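Local coordinates for protein Abbfa_003403 (Acinetobacter baumannii, PDB 4ZXH) that probably builds a peptide natural product as a four-domain nonribosomal peptide synthetase, with condensation, adenylation, carrier and thioesterase domains joined in one chain, at residues D106-P118 and R128-A142. Numbering follows the deposited sequence.
With PX4 (1,2-dimyristoyl-sn-glycero-3-phosphocholine), chain C.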
ATOM      1  N   ASP A 106      -6.199 -27.600 -22.920  1.00 43.28           N
ATOM      2  CA  ASP A 106      -4.812 -27.594 -22.468  1.00 36.69           C
ATOM      3  C   ASP A 106      -3.865 -26.903 -23.442  1.00 37.50           C
ATOM      4  O   ASP A 106      -2.959 -26.170 -23.019  1.00 41.02           O
ATOM      5  CB  ASP A 106      -4.335 -29.022 -22.232  1.00 42.98           C
ATOM      6  CG  ASP A 106      -5.126 -29.734 -21.142  1.00 54.36           C
ATOM      7  OD1 ASP A 106      -5.598 -29.053 -20.202  1.00 55.54           O
ATOM      8  OD2 ASP A 106      -5.270 -30.977 -21.231  1.00 60.07           O
ATOM      9  N   LEU A 107      -4.071 -27.125 -24.740  1.00 35.96           N
ATOM     10  CA  LEU A 107      -3.231 -26.496 -25.749  1.00 33.23           C
ATOM     11  C   LEU A 107      -3.332 -24.979 -25.663  1.00 35.64           C
ATOM     12  O   LEU A 107      -2.312 -24.289 -25.734  1.00 37.06           O
ATOM     13  CB  LEU A 107      -3.595 -26.973 -27.160  1.00 34.59           C
ATOM     14  CG  LEU A 107      -2.680 -26.431 -28.274  1.00 32.70           C
ATOM     15  CD1 LEU A 107      -1.206 -26.634 -27.916  1.00 33.46           C
ATOM     16  CD2 LEU A 107      -2.976 -27.051 -29.618  1.00 28.77           C
ATOM     17  N   THR A 108      -4.547 -24.458 -25.500  1.00 27.06           N
ATOM     18  CA  THR A 108      -4.709 -23.021 -25.328  1.00 33.90           C
ATOM     19  C   THR A 108      -3.898 -22.561 -24.129  1.00 31.80           C
ATOM     20  O   THR A 108      -3.173 -21.566 -24.204  1.00 32.90           O
ATOM     21  CB  THR A 108      -6.176 -22.597 -25.129  1.00 36.08           C
ATOM     22  OG1 THR A 108      -6.926 -22.908 -26.303  1.00 40.20           O
ATOM     23  CG2 THR A 108      -6.263 -21.105 -24.912  1.00 25.15           C
ATOM     24  N   GLN A 109      -4.003 -23.299 -23.029  1.00 35.15           N
ATOM     25  CA  GLN A 109      -3.355 -22.872 -21.797  1.00 35.03           C
ATOM     26  C   GLN A 109      -1.842 -22.876 -21.994  1.00 33.92           C
ATOM     27  O   GLN A 109      -1.155 -21.927 -21.602  1.00 33.80           O
ATOM     28  CB  GLN A 109      -3.759 -23.748 -20.604  1.00 32.82           C
ATOM     29  CG  GLN A 109      -3.158 -23.204 -19.296  1.00 55.96           C
ATOM     30  CD  GLN A 109      -3.620 -23.907 -18.018  1.00 65.90           C
ATOM     31  OE1 GLN A 109      -4.539 -24.732 -18.024  1.00 71.36           O
ATOM     32  NE2 GLN A 109      -2.956 -23.584 -16.912  1.00 67.46           N
ATOM     33  N   LEU A 110      -1.341 -23.926 -22.643  1.00 31.02           N
ATOM     34  CA  LEU A 110       0.081 -24.042 -22.942  1.00 29.16           C
ATOM     35  C   LEU A 110       0.619 -22.822 -23.687  1.00 34.27           C
ATOM     36  O   LEU A 110       1.609 -22.209 -23.271  1.00 32.77           O
ATOM     37  CB  LEU A 110       0.340 -25.305 -23.763  1.00 29.51           C
ATOM     38  CG  LEU A 110       1.801 -25.562 -24.132  1.00 32.93           C
ATOM     39  CD1 LEU A 110       2.668 -25.578 -22.870  1.00 27.40           C
ATOM     40  CD2 LEU A 110       1.956 -26.862 -24.923  1.00 28.24           C
ATOM     41  N   VAL A 111      -0.041 -22.483 -24.788  1.00 24.09           N
ATOM     42  CA  VAL A 111       0.335 -21.337 -25.598  1.00 22.98           C
ATOM     43  C   VAL A 111       0.236 -20.037 -24.796  1.00 28.97           C
ATOM     44  O   VAL A 111       1.077 -19.158 -24.927  1.00 28.39           O
ATOM     45  CB  VAL A 111      -0.553 -21.252 -26.902  1.00 36.87           C
ATOM     46  CG1 VAL A 111      -0.277 -19.967 -27.701  1.00 29.04           C
ATOM     47  CG2 VAL A 111      -0.344 -22.493 -27.802  1.00 23.84           C
ATOM     48  N   GLU A 112      -0.782 -19.902 -23.954  1.00 25.43           N
ATOM     49  CA  GLU A 112      -0.843 -18.720 -23.099  1.00 28.21           C
ATOM     50  C   GLU A 112       0.380 -18.681 -22.174  1.00 27.84           C
ATOM     51  O   GLU A 112       1.077 -17.669 -22.130  1.00 30.57           O
ATOM     52  CB  GLU A 112      -2.158 -18.673 -22.310  1.00 24.00           C
ATOM     53  CG  GLU A 112      -3.346 -18.185 -23.180  1.00 53.20           C
ATOM     54  CD  GLU A 112      -4.733 -18.599 -22.660  1.00 53.83           C
ATOM     55  OE1 GLU A 112      -4.807 -19.284 -21.610  1.00 57.15           O
ATOM     56  OE2 GLU A 112      -5.749 -18.242 -23.312  1.00 49.04           O
ATOM     57  N   GLN A 113       0.684 -19.778 -21.478  1.00 25.10           N
ATOM     58  CA  GLN A 113       1.830 -19.749 -20.574  0.50 26.91           C
ATOM     59  C   GLN A 113       3.153 -19.573 -21.335  1.00 27.49           C
ATOM     60  O   GLN A 113       4.010 -18.824 -20.879  1.00 31.73           O
ATOM     61  CB  GLN A 113       1.862 -20.999 -19.692  0.50 28.54           C
ATOM     62  CG  GLN A 113       2.169 -20.719 -18.208  0.50 31.60           C
ATOM     63  CD  GLN A 113       1.123 -19.835 -17.492  0.50 33.57           C
ATOM     64  OE1 GLN A 113       0.120 -19.397 -18.079  0.50 27.62           O
ATOM     65  NE2 GLN A 113       1.365 -19.580 -16.207  0.50 25.01           N
ATOM     66  N   ASP A 114       3.307 -20.195 -22.499  1.00 34.21           N
ATOM     67  CA  ASP A 114       4.537 -20.026 -23.280  1.00 31.98           C
ATOM     68  C   ASP A 114       4.779 -18.589 -23.742  1.00 33.95           C
ATOM     69  O   ASP A 114       5.892 -18.077 -23.632  1.00 38.16           O
ATOM     70  CB  ASP A 114       4.526 -20.943 -24.498  1.00 36.21           C
ATOM     71  CG  ASP A 114       4.944 -22.357 -24.166  1.00 38.59           C
ATOM     72  OD1 ASP A 114       5.096 -22.654 -22.963  1.00 26.78           O
ATOM     73  OD2 ASP A 114       5.136 -23.158 -25.117  1.00 47.72           O
ATOM     74  N   THR A 115       3.738 -17.943 -24.261  1.00 31.16           N
ATOM     75  CA  THR A 115       3.864 -16.583 -24.779  1.00 24.65           C
ATOM     76  C   THR A 115       4.026 -15.531 -23.679  1.00 23.21           C
ATOM     77  O   THR A 115       4.421 -14.414 -23.967  1.00 21.65           O
ATOM     78  CB  THR A 115       2.641 -16.189 -25.658  1.00 31.13           C
ATOM     79  OG1 THR A 115       1.448 -16.150 -24.867  1.00 28.38           O
ATOM     80  CG2 THR A 115       2.458 -17.171 -26.825  1.00 23.78           C
ATOM     81  N   LYS A 116       3.720 -15.876 -22.430  1.00 31.93           N
ATOM     82  CA  LYS A 116       3.941 -14.960 -21.301  1.00 30.44           C
ATOM     83  C   LYS A 116       5.362 -14.993 -20.726  1.00 25.10           C
ATOM     84  O   LYS A 116       5.650 -14.311 -19.738  1.00 29.33           O
ATOM     85  CB  LYS A 116       2.943 -15.249 -20.172  1.00 22.37           C
ATOM     86  CG  LYS A 116       1.682 -14.453 -20.317  1.00 28.98           C
ATOM     87  CD  LYS A 116       0.505 -15.027 -19.550  1.00 34.27           C
ATOM     88  CE  LYS A 116      -0.772 -14.416 -20.154  1.00 43.73           C
ATOM     89  NZ  LYS A 116      -2.020 -14.880 -19.480  1.00 62.61           N
ATOM     90  N   GLN A 117       6.244 -15.798 -21.306  1.00 23.45           N
ATOM     91  CA  GLN A 117       7.623 -15.807 -20.837  1.00 24.72           C
ATOM     92  C   GLN A 117       8.145 -14.415 -21.130  1.00 30.53           C
ATOM     93  O   GLN A 117       7.830 -13.828 -22.165  1.00 35.04           O
ATOM     94  CB  GLN A 117       8.445 -16.908 -21.509  1.00 23.37           C
ATOM     95  CG  GLN A 117       8.101 -18.306 -20.992  1.00 41.05           C
ATOM     96  CD  GLN A 117       8.285 -19.444 -22.025  1.00 57.95           C
ATOM     97  OE1 GLN A 117       8.567 -19.227 -23.210  1.00 40.69           O
ATOM     98  NE2 GLN A 117       8.096 -20.671 -21.557  1.00 72.57           N
ATOM     99  N   PRO A 118       8.868 -13.844 -20.177  1.00 25.77           N
ATOM    100  CA  PRO A 118       9.177 -12.416 -20.234  1.00 31.10           C
ATOM    101  C   PRO A 118      10.342 -12.142 -21.154  1.00 25.00           C
ATOM    102  O   PRO A 118      11.119 -13.056 -21.373  1.00 23.92           O
ATOM    103  CB  PRO A 118       9.537 -12.077 -18.773  1.00 29.38           C
ATOM    104  CG  PRO A 118      10.095 -13.331 -18.238  1.00 25.46           C
ATOM    105  CD  PRO A 118       9.322 -14.461 -18.925  1.00 25.97           C
ATOM    106  N   ARG A 128       9.413 -13.381 -30.507  1.00 23.70           N
ATOM    107  CA  ARG A 128       9.547 -14.840 -30.561  1.00 22.77           C
ATOM    108  C   ARG A 128       8.443 -15.445 -31.401  1.00 31.06           C
ATOM    109  O   ARG A 128       7.364 -14.866 -31.550  1.00 28.43           O
ATOM    110  CB  ARG A 128       9.465 -15.462 -29.185  1.00 28.01           C
ATOM    111  CG  ARG A 128      10.433 -14.937 -28.180  1.00 30.37           C
ATOM    112  CD  ARG A 128      10.403 -15.848 -26.983  1.00 30.79           C
ATOM    113  NE  ARG A 128       9.086 -15.927 -26.356  1.00 33.01           N
ATOM    114  CZ  ARG A 128       8.768 -15.266 -25.243  1.00 29.93           C
ATOM    115  NH1 ARG A 128       9.671 -14.481 -24.667  1.00 24.16           N
ATOM    116  NH2 ARG A 128       7.565 -15.405 -24.694  1.00 23.25           N
ATOM    117  N   ILE A 129       8.712 -16.633 -31.923  1.00 32.09           N
ATOM    118  CA  ILE A 129       7.702 -17.420 -32.598  1.00 31.98           C
ATOM    119  C   ILE A 129       7.584 -18.759 -31.900  1.00 36.23           C
ATOM    120  O   ILE A 129       8.589 -19.460 -31.741  1.00 46.87           O
ATOM    121  CB  ILE A 129       8.049 -17.648 -34.072  1.00 30.93           C
ATOM    122  CG1 ILE A 129       8.160 -16.310 -34.792  1.00 24.01           C
ATOM    123  CG2 ILE A 129       7.006 -18.549 -34.718  1.00 29.97           C
ATOM    124  CD1 ILE A 129       8.883 -16.399 -36.104  1.00 32.19           C
ATOM    125  N   HIS A 130       6.373 -19.115 -31.479  1.00 27.73           N
ATOM    126  CA  HIS A 130       6.149 -20.389 -30.796  1.00 26.61           C
ATOM    127  C   HIS A 130       5.345 -21.311 -31.701  1.00 23.51           C
ATOM    128  O   HIS A 130       4.228 -20.967 -32.065  1.00 30.46           O
ATOM    129  CB  HIS A 130       5.398 -20.180 -29.479  1.00 27.09           C
ATOM    130  CG  HIS A 130       6.182 -19.473 -28.415  1.00 29.41           C
ATOM    131  ND1 HIS A 130       6.909 -20.145 -27.456  1.00 33.52           N
ATOM    132  CD2 HIS A 130       6.309 -18.156 -28.125  1.00 36.15           C
ATOM    133  CE1 HIS A 130       7.473 -19.271 -26.638  1.00 31.20           C
ATOM    134  NE2 HIS A 130       7.127 -18.056 -27.021  1.00 30.13           N
ATOM    135  N   CYS A 131       5.890 -22.471 -32.059  1.00 24.61           N
ATOM    136  CA  CYS A 131       5.187 -23.401 -32.954  1.00 25.41           C
ATOM    137  C   CYS A 131       4.792 -24.708 -32.285  1.00 34.62           C
ATOM    138  O   CYS A 131       5.523 -25.239 -31.463  1.00 33.89           O
ATOM    139  CB  CYS A 131       6.037 -23.730 -34.175  1.00 26.27           C
ATOM    140  SG  CYS A 131       6.693 -22.295 -34.980  1.00 50.20           S
ATOM    141  N   TYR A 132       3.637 -25.237 -32.671  1.00 36.94           N
ATOM    142  CA  TYR A 132       3.131 -26.465 -32.101  1.00 27.74           C
ATOM    143  C   TYR A 132       2.549 -27.341 -33.184  1.00 35.81           C
ATOM    144  O   TYR A 132       1.687 -26.905 -33.942  1.00 44.83           O
ATOM    145  CB  TYR A 132       2.066 -26.168 -31.066  1.00 27.22           C
ATOM    146  CG  TYR A 132       2.487 -25.174 -30.021  1.00 26.14           C
ATOM    147  CD1 TYR A 132       3.010 -25.588 -28.798  1.00 26.53           C
ATOM    148  CD2 TYR A 132       2.337 -23.818 -30.242  1.00 27.86           C
ATOM    149  CE1 TYR A 132       3.384 -24.670 -27.837  1.00 28.64           C
ATOM    150  CE2 TYR A 132       2.703 -22.896 -29.290  1.00 29.33           C
ATOM    151  CZ  TYR A 132       3.220 -23.322 -28.100  1.00 29.92           C
ATOM    152  OH  TYR A 132       3.583 -22.383 -27.181  1.00 35.66           O
ATOM    153  N   GLU A 133       3.012 -28.582 -33.251  1.00 33.96           N
ATOM    154  CA  GLU A 133       2.459 -29.562 -34.170  1.00 33.20           C
ATOM    155  C   GLU A 133       1.215 -30.215 -33.541  1.00 36.03           C
ATOM    156  O   GLU A 133       1.284 -30.745 -32.438  1.00 42.38           O
ATOM    157  CB  GLU A 133       3.528 -30.607 -34.522  1.00 35.67           C
ATOM    158  CG  GLU A 133       3.100 -31.668 -35.550  1.00 45.17           C
ATOM    159  CD  GLU A 133       4.243 -32.601 -35.956  1.00 55.51           C
ATOM    160  OE1 GLU A 133       5.307 -32.579 -35.294  1.00 57.43           O
ATOM    161  OE2 GLU A 133       4.068 -33.362 -36.936  1.00 64.64           O
ATOM    162  N   CYS A 134       0.086 -30.179 -34.247  1.00 39.16           N
ATOM    163  CA  CYS A 134      -1.178 -30.724 -33.728  1.00 38.78           C
ATOM    164  C   CYS A 134      -1.647 -31.998 -34.412  1.00 44.44           C
ATOM    165  O   CYS A 134      -2.590 -32.647 -33.951  1.00 53.13           O
ATOM    166  CB  CYS A 134      -2.281 -29.686 -33.863  1.00 33.75           C
ATOM    167  SG  CYS A 134      -1.858 -28.173 -33.070  1.00 46.32           S
ATOM    168  N   GLY A 135      -1.004 -32.332 -35.525  1.00 44.49           N
ATOM    169  CA  GLY A 135      -1.379 -33.477 -36.338  1.00 47.33           C
ATOM    170  C   GLY A 135      -0.614 -33.354 -37.635  1.00 46.84           C
ATOM    171  O   GLY A 135       0.184 -32.425 -37.774  1.00 47.49           O
ATOM    172  N   GLN A 136      -0.832 -34.250 -38.594  1.00 48.28           N
ATOM    173  CA  GLN A 136      -0.018 -34.149 -39.791  1.00 53.58           C
ATOM    174  C   GLN A 136      -0.385 -32.890 -40.574  1.00 53.75           C
ATOM    175  O   GLN A 136      -1.548 -32.656 -40.906  1.00 38.44           O
ATOM    176  CB  GLN A 136      -0.131 -35.376 -40.682  1.00 55.60           C
ATOM    177  CG  GLN A 136       0.981 -35.372 -41.727  1.00 65.74           C
ATOM    178  CD  GLN A 136       0.867 -36.488 -42.747  1.00 86.14           C
ATOM    179  OE1 GLN A 136      -0.124 -37.224 -42.784  1.00 90.52           O
ATOM    180  NE2 GLN A 136       1.887 -36.610 -43.598  1.00 91.36           N
ATOM    181  N   ASN A 137       0.641 -32.076 -40.811  1.00 48.16           N
ATOM    182  CA  ASN A 137       0.552 -30.836 -41.565  1.00 42.81           C
ATOM    183  C   ASN A 137      -0.338 -29.802 -40.891  1.00 42.20           C
ATOM    184  O   ASN A 137      -0.800 -28.855 -41.519  1.00 43.52           O
ATOM    185  CB  ASN A 137       0.068 -31.119 -42.981  1.00 40.45           C
ATOM    186  CG  ASN A 137       1.102 -31.855 -43.803  1.00 51.07           C
ATOM    187  OD1 ASN A 137       2.306 -31.733 -43.559  1.00 53.65           O
ATOM    188  ND2 ASN A 137       0.640 -32.635 -44.775  1.00 59.43           N
ATOM    189  N   HIS A 138      -0.536 -29.971 -39.593  1.00 43.95           N
ATOM    190  CA  HIS A 138      -1.431 -29.106 -38.837  1.00 41.16           C
ATOM    191  C   HIS A 138      -0.711 -28.478 -37.628  1.00 38.17           C
ATOM    192  O   HIS A 138      -0.215 -29.195 -36.757  1.00 35.89           O
ATOM    193  CB  HIS A 138      -2.643 -29.915 -38.402  1.00 34.02           C
ATOM    194  CG  HIS A 138      -3.670 -29.120 -37.676  1.00 35.51           C
ATOM    195  ND1 HIS A 138      -4.755 -29.700 -37.063  1.00 46.79           N
ATOM    196  CD2 HIS A 138      -3.777 -27.788 -37.466  1.00 36.13           C
ATOM    197  CE1 HIS A 138      -5.491 -28.756 -36.497  1.00 49.49           C
ATOM    198  NE2 HIS A 138      -4.918 -27.591 -36.725  1.00 41.75           N
ATOM    199  N   TYR A 139      -0.655 -27.148 -37.586  1.00 30.25           N
ATOM    200  CA  TYR A 139       0.177 -26.437 -36.617  1.00 29.03           C
ATOM    201  C   TYR A 139      -0.577 -25.303 -35.939  1.00 34.36           C
ATOM    202  O   TYR A 139      -1.543 -24.779 -36.491  1.00 39.83           O
ATOM    203  CB  TYR A 139       1.434 -25.866 -37.287  1.00 28.72           C
ATOM    204  CG  TYR A 139       2.307 -26.903 -37.945  1.00 30.06           C
ATOM    205  CD1 TYR A 139       3.231 -27.618 -37.209  1.00 32.83           C
ATOM    206  CD2 TYR A 139       2.202 -27.178 -39.306  1.00 45.49           C
ATOM    207  CE1 TYR A 139       4.027 -28.577 -37.796  1.00 47.33           C
ATOM    208  CE2 TYR A 139       2.996 -28.146 -39.912  1.00 44.45           C
ATOM    209  CZ  TYR A 139       3.912 -28.843 -39.150  1.00 49.31           C
ATOM    210  OH  TYR A 139       4.722 -29.812 -39.712  1.00 50.40           O
ATOM    211  N   VAL A 140      -0.138 -24.936 -34.736  1.00 31.84           N
ATOM    212  CA  VAL A 140      -0.498 -23.647 -34.155  1.00 25.71           C
ATOM    213  C   VAL A 140       0.771 -22.801 -34.071  1.00 33.34           C
ATOM    214  O   VAL A 140       1.831 -23.279 -33.666  1.00 37.52           O
ATOM    215  CB  VAL A 140      -1.143 -23.793 -32.770  1.00 30.60           C
ATOM    216  CG1 VAL A 140      -1.398 -22.432 -32.147  1.00 24.38           C
ATOM    217  CG2 VAL A 140      -2.438 -24.589 -32.882  1.00 31.40           C
ATOM    218  N   ILE A 141       0.669 -21.550 -34.491  1.00 28.97           N
ATOM    219  CA  ILE A 141       1.823 -20.674 -34.584  1.00 25.96           C
ATOM    220  C   ILE A 141       1.486 -19.401 -33.856  1.00 27.52           C
ATOM    221  O   ILE A 141       0.508 -18.745 -34.206  1.00 38.52           O
ATOM    222  CB  ILE A 141       2.184 -20.342 -36.040  1.00 23.86           C
ATOM    223  CG1 ILE A 141       2.256 -21.607 -36.873  1.00 47.86           C
ATOM    224  CG2 ILE A 141       3.525 -19.645 -36.117  1.00 24.73           C
ATOM    225  CD1 ILE A 141       3.404 -22.521 -36.492  1.00 61.17           C
ATOM    226  N   ALA A 142       2.280 -19.043 -32.854  1.00 27.43           N
ATOM    227  CA  ALA A 142       2.012 -17.822 -32.093  1.00 28.22           C
ATOM    228  C   ALA A 142       3.199 -16.882 -32.168  1.00 25.11           C
ATOM    229  O   ALA A 142       4.330 -17.254 -31.832  1.00 26.09           O
ATOM    230  CB  ALA A 142       1.678 -18.144 -30.639  1.00 20.90           C
TER
HETATM  231  O1  PX4 C1402      10.593 -29.103 -39.407  1.00148.30           O
HETATM  232  O2  PX4 C1402       8.306 -30.351 -39.491  1.00149.11           O
HETATM  233  P1  PX4 C1402       9.260 -29.343 -40.083  1.00150.51           P
HETATM  234  O3  PX4 C1402       9.471 -29.687 -41.648  1.00119.53           O
HETATM  235  C1  PX4 C1402      10.613 -30.361 -42.181  1.00121.26           C
HETATM  236  C2  PX4 C1402      10.317 -30.732 -43.638  1.00122.29           C
HETATM  237  N1  PX4 C1402      11.505 -31.228 -44.368  1.00123.08           N
HETATM  238  C3  PX4 C1402      12.346 -32.067 -43.496  1.00120.67           C
HETATM  239  C4  PX4 C1402      11.059 -32.028 -45.522  1.00121.87           C
HETATM  240  C5  PX4 C1402      12.291 -30.093 -44.872  1.00122.03           C
HETATM  241  O4  PX4 C1402       8.485 -27.931 -40.233  1.00111.11           O
HETATM  242  C6  PX4 C1402       7.157 -27.687 -39.760  1.00103.62           C
HETATM  243  C7  PX4 C1402       7.040 -26.210 -39.401  1.00 92.79           C
HETATM  244  C8  PX4 C1402       8.433 -25.807 -38.921  1.00 90.53           C
HETATM  245  O5  PX4 C1402       8.459 -24.431 -38.551  1.00 89.45           O
HETATM  246  C9  PX4 C1402       9.648 -23.612 -38.753  1.00 75.52           C
HETATM  247  O6  PX4 C1402      10.590 -24.043 -39.395  1.00 74.96           O
HETATM  248  C10 PX4 C1402       9.699 -22.222 -38.174  1.00 63.37           C
HETATM  249  C11 PX4 C1402       9.475 -21.171 -39.251  1.00 48.53           C
HETATM  250  C12 PX4 C1402       8.281 -20.307 -38.876  1.00 36.92           C
HETATM  251  C13 PX4 C1402       8.543 -18.869 -39.303  1.00 32.33           C
HETATM  252  C14 PX4 C1402       7.432 -18.375 -40.215  1.00 30.88           C
HETATM  253  C15 PX4 C1402       7.914 -17.128 -40.933  1.00 28.27           C
HETATM  254  C16 PX4 C1402       6.982 -15.970 -40.640  1.00 21.25           C
HETATM  255  C17 PX4 C1402       7.586 -14.667 -41.128  1.00 20.78           C
HETATM  256  C18 PX4 C1402       8.431 -14.028 -40.027  1.00 26.15           C
HETATM  257  C19 PX4 C1402       7.730 -12.841 -39.387  1.00 18.92           C
HETATM  258  C20 PX4 C1402       8.316 -12.573 -38.005  1.00 32.76           C
HETATM  259  C21 PX4 C1402       7.705 -11.314 -37.389  1.00 34.96           C
HETATM  260  C22 PX4 C1402       7.676 -11.357 -35.869  1.00 25.51           C
HETATM  261  O7  PX4 C1402       6.659 -25.424 -40.541  1.00 82.08           O
HETATM  262  C23 PX4 C1402       5.573 -24.477 -40.255  1.00 68.97           C
HETATM  263  O8  PX4 C1402       4.811 -24.761 -39.351  1.00 70.77           O
HETATM  264  C24 PX4 C1402       5.418 -23.175 -41.047  1.00 54.67           C
HETATM  265  C25 PX4 C1402       4.217 -22.293 -40.663  1.00 38.16           C
HETATM  266  C26 PX4 C1402       4.231 -20.922 -41.366  1.00 31.81           C
HETATM  267  C27 PX4 C1402       3.091 -19.988 -40.912  1.00 29.80           C
HETATM  268  C28 PX4 C1402       3.054 -18.638 -41.637  1.00 29.52           C
HETATM  269  C29 PX4 C1402       1.915 -17.714 -41.173  1.00 22.84           C
HETATM  270  C30 PX4 C1402       1.849 -16.390 -41.949  1.00 26.54           C
HETATM  271  C31 PX4 C1402       1.318 -15.164 -41.166  1.00 35.08           C
HETATM  272  C32 PX4 C1402       2.402 -14.583 -40.244  1.00 45.08           C
HETATM  273  C33 PX4 C1402       2.216 -13.126 -39.794  1.00 45.07           C
HETATM  274  C34 PX4 C1402       3.038 -12.816 -38.539  1.00 41.96           C
HETATM  275  C35 PX4 C1402       3.534 -11.374 -38.395  1.00 33.83           C
HETATM  276  C36 PX4 C1402       3.010 -10.716 -37.128  1.00 18.96           C
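In the beta-alpha-beta unit of strand 94-98, helix 104-115 and strand 127-135 in the condensation domain, Tyr-132, His-130 and Arg-128 rise from one face of the sheet to meet Val-111, Asp-114 and Gln-117. Helix 106-115 runs nearly antiparallel to strand 128-135, their axes 9.9 Å apart at closest approach, and also packs on the hairpin partner, strand 138-142. Val-111 straddles both strands: CG2 lies over the face of the Tyr-132 ring, a CH-pi contact 3.9 Å from the centroid, while CG1, anti to the backbone N (chi1 174°), reaches CB of Ala-142. One turn earlier, Leu-107 CD2 rests against the adjacent Cys-134 SG and Val-140 CG2. Tyr-132 OH donates a hydrogen bond to Asp-114 OD2 (2.7 Å), on the anti side and somewhat out of the carboxylate plane, with carboxylate and ring planes 24° apart. Asp-114 CB makes an off-centre CH-pi contact with the His-130 ring. Beyond the helix end, Arg-128 NH2 and NH1 approach Gln-117 O end-on, at 3.0 Å and 3.2 Å, both from one face of the carbonyl, NH1 well above its plane. A bend at chi3 (-60°) helps direct the group there, and its NE donates to His-130 NE2 (3.0 Å). Asn-40 also donates to Gln-117 O, and Phe-119 adds a cation-pi contact to Arg-128. On the hairpin's reverse face, Tyr-139 lies against the bound phospholipid. Apolar packing thus seats the early turns, Tyr-132 ties the helix near its end, and Arg-128 with Asn-40 holds the carbonyl beyond; accepting from Arg-128, His-130 NE2 probably carries no proton.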